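Side-chain contact in beta-porphyranase A (Bacteroides plebeius, PDB 4AW7), which cleaves the sulfated red-seaweed polysaccharide porphyran at the linkages between beta-D-galactopyranose and alpha-L-galactopyranose-6-sulfate: residues Met214-Ala219 with Asp252-Tyr257. Numbering follows the deposited sequence.
Sequences MFIDRA and DMVEAY
The ring of Y257 meets helix 212-219 along one edge. Near its plane lie D217 OD1, by the phenol oxygen, and the I216 CD1 methyl, 3.9 Å from Y257 CD2. I216 CG2 comes in obliquely, 3.8 Å from the same Y257 CD2, so both methyls of I216 touch that ring carbon, one near the ring plane and one obliquely. The Y481 ring also meets the Y257 ring.

Y257 OH donates a hydrogen bond to D217 OD1, 2.5 Å away, a short bond. It enters on the syn lone pair, the side of D217 OD2. The carboxylate plane is turned 67° from the ring plane. Y257 CG stands anti to the backbone N (chi1 -171°), which sends the ring across the gap between the helices to the aspartate. Two lysines share the carboxylate: K261 bridges to OD1 and K213 to OD2. These two positive charges probably keep D217 ionised. A phenylalanine here would keep the ring against I216 but would probably leave D217 OD1 with one partner fewer and the ring without its anchor at the tip.

Beyond the ring the packing is thin. I216 CD1 comes within 4.4 Å of V254 CG1, one turn back on the other helix.

The axes of segments 214-219 and 252-257 approach to 11.4 Å and run at 35° to each other, pointing roughly the same way. Such spacing leaves the long side chains to span the gap. Both helices belong to the outer layer of the catalytic beta/alpha barrel, and strand 225-233 follows the first and precedes the second. F226 of that strand touches both I216 and V254. On its far side, helix 245-262 leans on strand 577-589 of the C-terminal region.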
loop_
_atom_site.group_PDB
_atom_site.type_symbol
_atom_site.label_atom_id
_atom_site.label_comp_id
_atom_site.label_asym_id
_atom_site.label_seq_id
_atom_site.Cartn_x
_atom_site.Cartn_y
_atom_site.Cartn_z
ATOM N N MET A 214 -18.211 4.656 -7.096
ATOM C CA MET A 214 -19.448 4.816 -6.361
ATOM C C MET A 214 -19.174 5.079 -4.885
ATOM O O MET A 214 -19.796 5.956 -4.279
ATOM C CB MET A 214 -20.330 3.587 -6.575
ATOM C CG MET A 214 -21.710 3.660 -5.895
ATOM S SD MET A 214 -21.750 3.094 -4.207
ATOM C CE MET A 214 -21.744 1.302 -4.481
ATOM N N PHE A 215 -18.200 4.369 -4.305
ATOM C CA PHE A 215 -17.816 4.617 -2.923
ATOM C C PHE A 215 -17.322 6.029 -2.706
ATOM O O PHE A 215 -17.755 6.726 -1.763
ATOM C CB PHE A 215 -16.759 3.597 -2.467
ATOM C CG PHE A 215 -16.398 3.745 -1.034
ATOM C CD1 PHE A 215 -17.232 3.261 -0.050
ATOM C CD2 PHE A 215 -15.231 4.414 -0.640
ATOM C CE1 PHE A 215 -16.952 3.464 1.287
ATOM C CE2 PHE A 215 -14.954 4.607 0.699
ATOM C CZ PHE A 215 -15.824 4.136 1.663
ATOM N N ILE A 216 -16.411 6.473 -3.564
ATOM C CA ILE A 216 -15.893 7.817 -3.457
ATOM C C ILE A 216 -17.014 8.849 -3.594
ATOM O O ILE A 216 -17.071 9.821 -2.836
ATOM C CB ILE A 216 -14.737 8.065 -4.443
ATOM C CG1 ILE A 216 -13.535 7.173 -4.068
ATOM C CG2 ILE A 216 -14.327 9.531 -4.456
ATOM C CD1 ILE A 216 -12.413 7.152 -5.091
ATOM N N ASP A 217 -17.923 8.638 -4.537
ATOM C CA ASP A 217 -19.022 9.589 -4.753
ATOM C C ASP A 217 -20.001 9.630 -3.588
ATOM O O ASP A 217 -20.461 10.690 -3.193
ATOM C CB ASP A 217 -19.771 9.210 -6.042
ATOM C CG ASP A 217 -18.993 9.504 -7.291
ATOM O OD1 ASP A 217 -18.058 10.359 -7.268
ATOM O OD2 ASP A 217 -19.350 8.914 -8.340
ATOM N N ARG A 218 -20.348 8.486 -3.038
ATOM C CA ARG A 218 -21.467 8.352 -2.123
ATOM C C ARG A 218 -21.052 8.399 -0.646
ATOM O O ARG A 218 -21.799 8.871 0.191
ATOM C CB ARG A 218 -22.231 7.062 -2.440
ATOM C CG ARG A 218 -23.520 6.788 -1.720
ATOM C CD ARG A 218 -24.281 5.690 -2.468
ATOM N NE ARG A 218 -25.504 5.341 -1.773
ATOM C CZ ARG A 218 -26.644 5.025 -2.376
ATOM N NH1 ARG A 218 -26.729 5.004 -3.702
ATOM N NH2 ARG A 218 -27.702 4.707 -1.641
ATOM N N ALA A 219 -19.866 7.912 -0.303
ATOM C CA ALA A 219 -19.303 7.996 1.045
ATOM C C ALA A 219 -18.021 8.817 1.163
ATOM O O ALA A 219 -17.629 9.148 2.289
ATOM C CB ALA A 219 -19.050 6.586 1.600
ATOM N N ASP A 252 -2.929 4.881 -8.176
ATOM C CA ASP A 252 -3.006 6.128 -8.920
ATOM C C ASP A 252 -4.439 6.481 -9.305
ATOM O O ASP A 252 -4.785 7.659 -9.311
ATOM C CB ASP A 252 -2.155 6.078 -10.194
ATOM C CG ASP A 252 -0.685 6.354 -9.979
ATOM O OD1 ASP A 252 -0.200 6.318 -8.823
ATOM O OD2 ASP A 252 0.022 6.651 -10.989
ATOM N N MET A 253 -5.279 5.493 -9.614
ATOM C CA MET A 253 -6.646 5.838 -10.016
ATOM C C MET A 253 -7.444 6.446 -8.885
ATOM O O MET A 253 -8.229 7.372 -9.072
ATOM C CB MET A 253 -7.383 4.663 -10.606
ATOM C CG MET A 253 -8.591 5.067 -11.434
ATOM S SD MET A 253 -9.197 3.674 -12.441
ATOM C CE MET A 253 -10.394 4.556 -13.474
ATOM N N VAL A 254 -7.263 5.866 -7.693
ATOM C CA VAL A 254 -7.924 6.409 -6.479
ATOM C C VAL A 254 -7.501 7.867 -6.265
ATOM O O VAL A 254 -8.333 8.732 -6.031
ATOM C CB VAL A 254 -7.682 5.521 -5.256
ATOM C CG1 VAL A 254 -8.234 6.142 -3.989
ATOM C CG2 VAL A 254 -8.235 4.129 -5.482
ATOM N N GLU A 255 -6.195 8.119 -6.327
ATOM C CA GLU A 255 -5.694 9.488 -6.145
ATOM C C GLU A 255 -6.233 10.427 -7.220
ATOM O O GLU A 255 -6.653 11.558 -6.931
ATOM C CB GLU A 255 -4.159 9.491 -6.186
ATOM C CG GLU A 255 -3.495 8.793 -5.029
ATOM C CD GLU A 255 -1.959 8.784 -5.103
ATOM O OE1 GLU A 255 -1.387 9.462 -5.988
ATOM O OE2 GLU A 255 -1.259 8.154 -4.247
ATOM N N ALA A 256 -6.171 9.977 -8.475
ATOM C CA ALA A 256 -6.570 10.815 -9.601
ATOM C C ALA A 256 -8.038 11.199 -9.508
ATOM O O ALA A 256 -8.382 12.375 -9.745
ATOM C CB ALA A 256 -6.276 10.075 -10.902
ATOM N N TYR A 257 -8.916 10.264 -9.131
ATOM C CA TYR A 257 -10.328 10.614 -8.998
ATOM C C TYR A 257 -10.593 11.450 -7.763
ATOM O O TYR A 257 -11.402 12.385 -7.811
ATOM C CB TYR A 257 -11.208 9.382 -9.058
ATOM C CG TYR A 257 -12.670 9.719 -9.150
ATOM C CD1 TYR A 257 -13.154 10.435 -10.226
ATOM C CD2 TYR A 257 -13.555 9.345 -8.152
ATOM C CE1 TYR A 257 -14.488 10.788 -10.304
ATOM C CE2 TYR A 257 -14.903 9.669 -8.210
ATOM C CZ TYR A 257 -15.361 10.415 -9.279
ATOM O OH TYR A 257 -16.717 10.754 -9.389
#